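Local coordinates for activating signal cointegrator 1 complex subunit 2 (Homo sapiens, PDB 6YXQ), which binds K63-linked polyubiquitin chains and recruits ASCC3 and ALKBH3 to sites of DNA damage, and also takes part in the rescue of stalled ribosomes, at residues B[71-74]-B[75-78]; B[89-92]-B[93-97]; B[178-181]-B[182-186]. All coordinates share one frame; numbering follows the deposited sequence.

Contact 1 of 3, residues B[71-74]-B[75-78]; sequences DWLL and ALPH
The last turn of helix 53-75 closes with Ala75 N giving a hydrogen bond to Asp71 O at 3.0 Å and Leu76 N one to Trp72 O at 3.0 Å. This is a helix C-terminus followed by a tight two-residue link: Leu76 leaves helical geometry and Pro77 is the N-cap of helix 78-87. Leu76 N also makes a weak bond to Leu73 O, as the chain begins to turn away.

Over this end lies a CH-pi contact between residues four apart. Leu76 CD1 sits above one face of the Trp72 indole, 3.7 Å from the centroid of its six-membered ring and 16° off the ring normal. The second methyl, CD2, lies on the same face but over the rim, 3.7 Å from Trp72 NE1 and equally close to CZ2. With CG anti to the backbone N (chi1 160°), the indole stands out from the helix beside its end, where Leu76 folds back onto it. Arg39 makes a cation-pi contact with the same indole. Replacing Trp72 by alanine is likely to leave the Leu76 methyls without the ring they lie on and Arg39 without its cation-pi partner. Leu73 and Leu74 pack on helix 114-135, and Leu74 also meets Phe166 of the ASCC3 chain. Beside the indole, Leu73 CD1 touches Leu76 CD1 at 3.9 Å.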
# COMPACT_ATOMS: atom_id res chain seq x y z
N ASP B 71 1.53 14.43 2.68
CA ASP B 71 2.50 15.36 2.14
C ASP B 71 3.17 16.15 3.26
O ASP B 71 4.40 16.28 3.30
CB ASP B 71 1.82 16.31 1.15
CG ASP B 71 1.56 15.68 -0.20
OD1 ASP B 71 2.18 14.64 -0.51
OD2 ASP B 71 0.73 16.23 -0.96
N TRP B 72 2.36 16.66 4.19
CA TRP B 72 2.91 17.42 5.31
C TRP B 72 3.78 16.55 6.21
O TRP B 72 4.83 16.99 6.70
CB TRP B 72 1.77 18.04 6.11
CG TRP B 72 2.13 18.44 7.48
CD1 TRP B 72 2.77 19.58 7.86
CD2 TRP B 72 1.87 17.71 8.69
NE1 TRP B 72 2.92 19.61 9.23
CE2 TRP B 72 2.38 18.47 9.76
CE3 TRP B 72 1.27 16.48 8.96
CZ2 TRP B 72 2.30 18.05 11.08
CZ3 TRP B 72 1.18 16.06 10.28
CH2 TRP B 72 1.69 16.84 11.32
N LEU B 73 3.35 15.31 6.44
CA LEU B 73 4.11 14.37 7.25
C LEU B 73 5.48 14.10 6.65
O LEU B 73 6.48 14.01 7.38
CB LEU B 73 3.32 13.07 7.38
CG LEU B 73 3.82 12.06 8.39
CD1 LEU B 73 3.41 12.48 9.78
CD2 LEU B 73 3.27 10.69 8.05
N LEU B 74 5.55 13.95 5.33
CA LEU B 74 6.85 13.79 4.68
C LEU B 74 7.67 15.07 4.75
O LEU B 74 8.91 15.01 4.80
CB LEU B 74 6.66 13.35 3.23
CG LEU B 74 5.88 12.06 3.02
CD1 LEU B 74 5.34 11.97 1.60
CD2 LEU B 74 6.76 10.87 3.33
N ALA B 75 7.01 16.23 4.75
CA ALA B 75 7.73 17.49 4.88
C ALA B 75 8.39 17.63 6.25
O ALA B 75 9.47 18.22 6.36
CB ALA B 75 6.79 18.67 4.63
N LEU B 76 7.75 17.10 7.29
CA LEU B 76 8.19 17.23 8.68
C LEU B 76 9.66 16.85 8.89
O LEU B 76 10.25 16.12 8.07
CB LEU B 76 7.32 16.37 9.60
CG LEU B 76 5.93 16.92 9.91
CD1 LEU B 76 5.12 15.90 10.68
CD2 LEU B 76 6.02 18.22 10.67
N PRO B 77 10.29 17.32 9.96
CA PRO B 77 11.68 16.94 10.24
C PRO B 77 11.74 15.58 10.93
O PRO B 77 10.74 15.01 11.34
CB PRO B 77 12.19 18.05 11.17
CG PRO B 77 11.11 19.10 11.18
CD PRO B 77 9.84 18.42 10.82
N HIS B 78 12.97 15.07 11.04
CA HIS B 78 13.16 13.73 11.59
C HIS B 78 12.59 13.63 13.00
O HIS B 78 11.88 12.66 13.31
CB HIS B 78 14.64 13.36 11.58
CG HIS B 78 14.93 11.98 12.07
ND1 HIS B 78 15.07 11.67 13.41
CD2 HIS B 78 15.09 10.81 11.40
CE1 HIS B 78 15.32 10.38 13.54
NE2 HIS B 78 15.33 9.84 12.34

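Contact 2 of 3, residues B[89-92]-B[93-97]; sequences ETLQ and KCLDS
Gln92 and Asp96, one turn apart, run side by side and point the same way on helix 89-101, a regular alpha-helix in the N-terminal, ASCC3-binding part of ASCC2. Four successive i to i+4 backbone bonds carry the segment, among them Asp96 N to Gln92 O at 2.9 Å and Lys93 N to Glu89 O at 3.1 Å.

From Gln92 CB, which lies against Lys93 N, the chain leaves with CG anti to the backbone N (chi1 179°) and then bends sharply at chi2, -93°. The bend brings the amide back over the following residue: CG and CD stay near Lys93 N, NE2 lies 3.5 Å from Lys93 N and close to Lys93 CG, and OE1 faces Asp96, 3.9 Å from its OD2. Amide and carboxylate planes stand almost perpendicular, 88° apart. The two oxygens share a partner, Lys164 NZ, which gives a hydrogen bond to Gln92 OE1 and forms a salt bridge with Asp96 OD2; this probably makes their closeness tolerable. The other carboxylate oxygen, Asp96 OD1, forms a salt bridge with Arg15 of the ASCC3 chain.

Another flank is apolar. Leu91 and Leu95 lie alongside each other, CD1 to CD1 at 3.5 Å; Leu91 packs on Leu73 of helix 53-75 and Leu95 on Phe131 and Met134 of helix 114-135. Near the helix start, Glu89 OE2 and Lys93 NZ remain 4.4 Å apart, beyond a salt bridge, and Lys93 packs on Tyr26 of the ASCC3 chain. The two cations at Asp96 would be expected to stabilise its buried carboxylate as an anion, and the bond to Arg15 of the ASCC3 chain places that charge at the interface between the two proteins.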
# COMPACT_ATOMS: atom_id res chain seq x y z
N GLU B 89 -2.26 8.01 17.11
CA GLU B 89 -2.86 6.74 16.72
C GLU B 89 -3.61 6.86 15.40
O GLU B 89 -3.63 5.91 14.62
CB GLU B 89 -3.78 6.22 17.83
CG GLU B 89 -5.07 7.00 18.00
CD GLU B 89 -6.08 6.25 18.85
OE1 GLU B 89 -5.67 5.49 19.75
OE2 GLU B 89 -7.30 6.41 18.60
N THR B 90 -4.20 8.03 15.11
CA THR B 90 -4.94 8.20 13.86
C THR B 90 -4.05 7.95 12.65
O THR B 90 -4.49 7.35 11.66
CB THR B 90 -5.56 9.60 13.78
OG1 THR B 90 -4.53 10.59 13.62
CG2 THR B 90 -6.36 9.90 15.04
N LEU B 91 -2.79 8.38 12.72
CA LEU B 91 -1.86 8.20 11.61
C LEU B 91 -1.69 6.72 11.27
O LEU B 91 -1.87 6.31 10.11
CB LEU B 91 -0.51 8.82 11.96
CG LEU B 91 0.73 8.42 11.17
CD1 LEU B 91 0.51 8.59 9.69
CD2 LEU B 91 1.82 9.34 11.62
N GLN B 92 -1.31 5.91 12.26
CA GLN B 92 -1.08 4.49 11.99
C GLN B 92 -2.35 3.81 11.51
O GLN B 92 -2.31 2.97 10.61
CB GLN B 92 -0.53 3.80 13.24
CG GLN B 92 -0.29 2.30 13.06
CD GLN B 92 -1.48 1.45 13.48
OE1 GLN B 92 -1.75 0.39 12.90
NE2 GLN B 92 -2.21 1.92 14.48
N LYS B 93 -3.50 4.17 12.09
CA LYS B 93 -4.75 3.56 11.67
C LYS B 93 -5.11 3.97 10.25
O LYS B 93 -5.67 3.18 9.48
CB LYS B 93 -5.87 3.90 12.65
CG LYS B 93 -5.49 3.61 14.10
CD LYS B 93 -6.69 3.19 14.91
CE LYS B 93 -7.95 3.89 14.43
NZ LYS B 93 -9.03 3.84 15.46
N CYS B 94 -4.76 5.20 9.87
CA CYS B 94 -4.97 5.64 8.49
C CYS B 94 -4.12 4.82 7.52
O CYS B 94 -4.60 4.38 6.46
CB CYS B 94 -4.65 7.13 8.37
SG CYS B 94 -4.47 7.79 6.68
N LEU B 95 -2.85 4.59 7.87
CA LEU B 95 -1.98 3.81 6.99
C LEU B 95 -2.44 2.36 6.91
O LEU B 95 -2.43 1.75 5.83
CB LEU B 95 -0.54 3.90 7.47
CG LEU B 95 0.14 5.26 7.30
CD1 LEU B 95 1.26 5.45 8.30
CD2 LEU B 95 0.66 5.42 5.88
N ASP B 96 -2.85 1.78 8.05
CA ASP B 96 -3.45 0.45 8.04
C ASP B 96 -4.67 0.40 7.13
O ASP B 96 -4.86 -0.56 6.39
CB ASP B 96 -3.82 0.03 9.46
CG ASP B 96 -4.10 -1.46 9.58
OD1 ASP B 96 -4.97 -1.97 8.85
OD2 ASP B 96 -3.43 -2.12 10.41
N SER B 97 -5.51 1.45 7.18
CA SER B 97 -6.69 1.51 6.33
C SER B 97 -6.31 1.45 4.86
O SER B 97 -6.88 0.68 4.08
CB SER B 97 -7.47 2.79 6.60
OG SER B 97 -7.41 3.14 7.97

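Contact 3 of 3, residues B[178-181]-B[182-186]; sequences PLLQ and KMIGN
Leu180 meets both Met183 and Ile184 across the first turns of helix 177-190, a plain alpha-helix whose apolar side chains serve two neighbouring faces. Met183 is present as selenomethionine.

Backbone hydrogen bonds come first. Ile184 N points almost straight at Leu180 O, 2.9 Å away with an N-H...O angle of 177°. Gly185 N reaches Gln181 O at 2.9 Å, and Met183 N reaches Leu179 O at 3.0 Å. The first bond of the series, Lys182 N to Pro178 O, is weak at 3.4 Å.

The apolar contacts are carried mainly by Leu180, Met183 and Ile184, with Leu179 at the margin. Leu180 and Ile184 stand alongside each other and point the same way, with Leu180 CG 3.9 Å from Ile184 CG1. A chi1 of 179° turns the Leu180 branch away from its amide N and toward Ile184, while Ile184 directs CG1 back beside its own N and over the Leu180 carbonyl. Met183 reaches Leu180 across the helix surface instead: bends at chi2 and chi3 carry its CE methyl to 3.6 Å from Leu180 CD1. On its way the selenium passes Leu179, 4.4 Å from Leu179 CG, and lies over the backbone at Leu180 CA. The two CD1 carbons of Leu180 and Ile184 approach to 4.1 Å, so the pair touches again farther out.

Among the polar side chains, Gln181 NE2 makes a weak bond to Ser177 OG. Leu180 and Ile184 face helices 162-172 and 243-266, sharing Ile266 of the latter; Leu179 and Met183 press on helix 114-135 at Leu132, and Leu179 also meets Leu171 of the ASCC3 chain.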
# COMPACT_ATOMS: atom_id res chain seq x y z
N PRO B 178 14.20 -3.70 -5.00
CA PRO B 178 15.47 -3.58 -4.25
C PRO B 178 15.39 -2.69 -3.03
O PRO B 178 16.08 -2.95 -2.05
CB PRO B 178 16.42 -3.01 -5.31
CG PRO B 178 15.78 -3.31 -6.61
CD PRO B 178 14.34 -3.24 -6.40
N LEU B 179 14.57 -1.64 -3.08
CA LEU B 179 14.40 -0.77 -1.92
C LEU B 179 13.57 -1.46 -0.84
O LEU B 179 13.93 -1.42 0.35
CB LEU B 179 13.74 0.53 -2.36
CG LEU B 179 13.87 1.80 -1.51
CD1 LEU B 179 15.23 1.87 -0.81
CD2 LEU B 179 13.67 3.03 -2.38
N LEU B 180 12.47 -2.10 -1.24
CA LEU B 180 11.62 -2.75 -0.25
C LEU B 180 12.30 -3.95 0.37
O LEU B 180 12.07 -4.25 1.55
CB LEU B 180 10.28 -3.12 -0.89
CG LEU B 180 9.26 -3.83 -0.00
CD1 LEU B 180 8.49 -2.88 0.90
CD2 LEU B 180 8.31 -4.58 -0.90
N GLN B 181 13.15 -4.65 -0.39
CA GLN B 181 14.02 -5.65 0.21
C GLN B 181 14.78 -5.05 1.38
O GLN B 181 14.76 -5.60 2.49
CB GLN B 181 15.00 -6.20 -0.83
CG GLN B 181 14.33 -6.85 -2.03
CD GLN B 181 15.25 -7.78 -2.78
OE1 GLN B 181 15.84 -8.70 -2.20
NE2 GLN B 181 15.38 -7.56 -4.08
N LYS B 182 15.45 -3.92 1.14
CA LYS B 182 16.22 -3.26 2.19
C LYS B 182 15.35 -2.95 3.39
O LYS B 182 15.70 -3.26 4.53
CB LYS B 182 16.88 -1.99 1.65
CG LYS B 182 17.79 -1.28 2.65
CD LYS B 182 17.78 0.24 2.46
CE LYS B 182 17.58 0.98 3.78
NZ LYS B 182 17.24 2.42 3.58
N MSE B 183 14.18 -2.36 3.15
CA MSE B 183 13.27 -2.04 4.24
C MSE B 183 12.88 -3.24 5.10
O MSE B 183 13.03 -3.22 6.33
CB MSE B 183 11.99 -1.40 3.71
CG MSE B 183 12.19 -0.04 3.09
SE MSE B 183 11.08 0.22 1.54
CE MSE B 183 9.33 0.30 2.35
N ILE B 184 12.34 -4.27 4.44
CA ILE B 184 11.83 -5.43 5.17
C ILE B 184 12.97 -6.12 5.90
O ILE B 184 12.84 -6.48 7.08
CB ILE B 184 11.09 -6.39 4.23
CG1 ILE B 184 10.03 -5.64 3.41
CG2 ILE B 184 10.43 -7.49 5.02
CD1 ILE B 184 8.82 -5.22 4.22
N GLY B 185 14.09 -6.32 5.21
CA GLY B 185 15.24 -6.92 5.86
C GLY B 185 15.71 -6.12 7.06
O GLY B 185 16.10 -6.68 8.08
N ASN B 186 15.63 -4.79 6.97
CA ASN B 186 16.07 -3.96 8.08
C ASN B 186 15.13 -4.09 9.27
O ASN B 186 15.59 -4.17 10.41
CB ASN B 186 16.18 -2.50 7.65
CG ASN B 186 16.91 -1.65 8.68
OD1 ASN B 186 17.99 -2.02 9.17
ND2 ASN B 186 16.32 -0.51 9.03

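How the contacts relate
All three contacts are partly buried and local, and each packs against helix 114-135 while touching the ASCC3 chain. Contacts 1 and 2 are direct neighbours, centres 16 Å apart, joined where Leu73 CD2 meets Leu91 CD1 at 3.8 Å. Contact 3 touches neither; its nearest atoms stay about 11 Å from each. Lying closest to the centre of the chain, about 13 Å against 19 and 27 Å, it reaches helix 243-266 through leucine and isoleucine. Contact 1, the most peripheral, ends a helix and relies on an aromatic face; contact 2 alone pairs its apolar flank with buried charge shared with ASCC3.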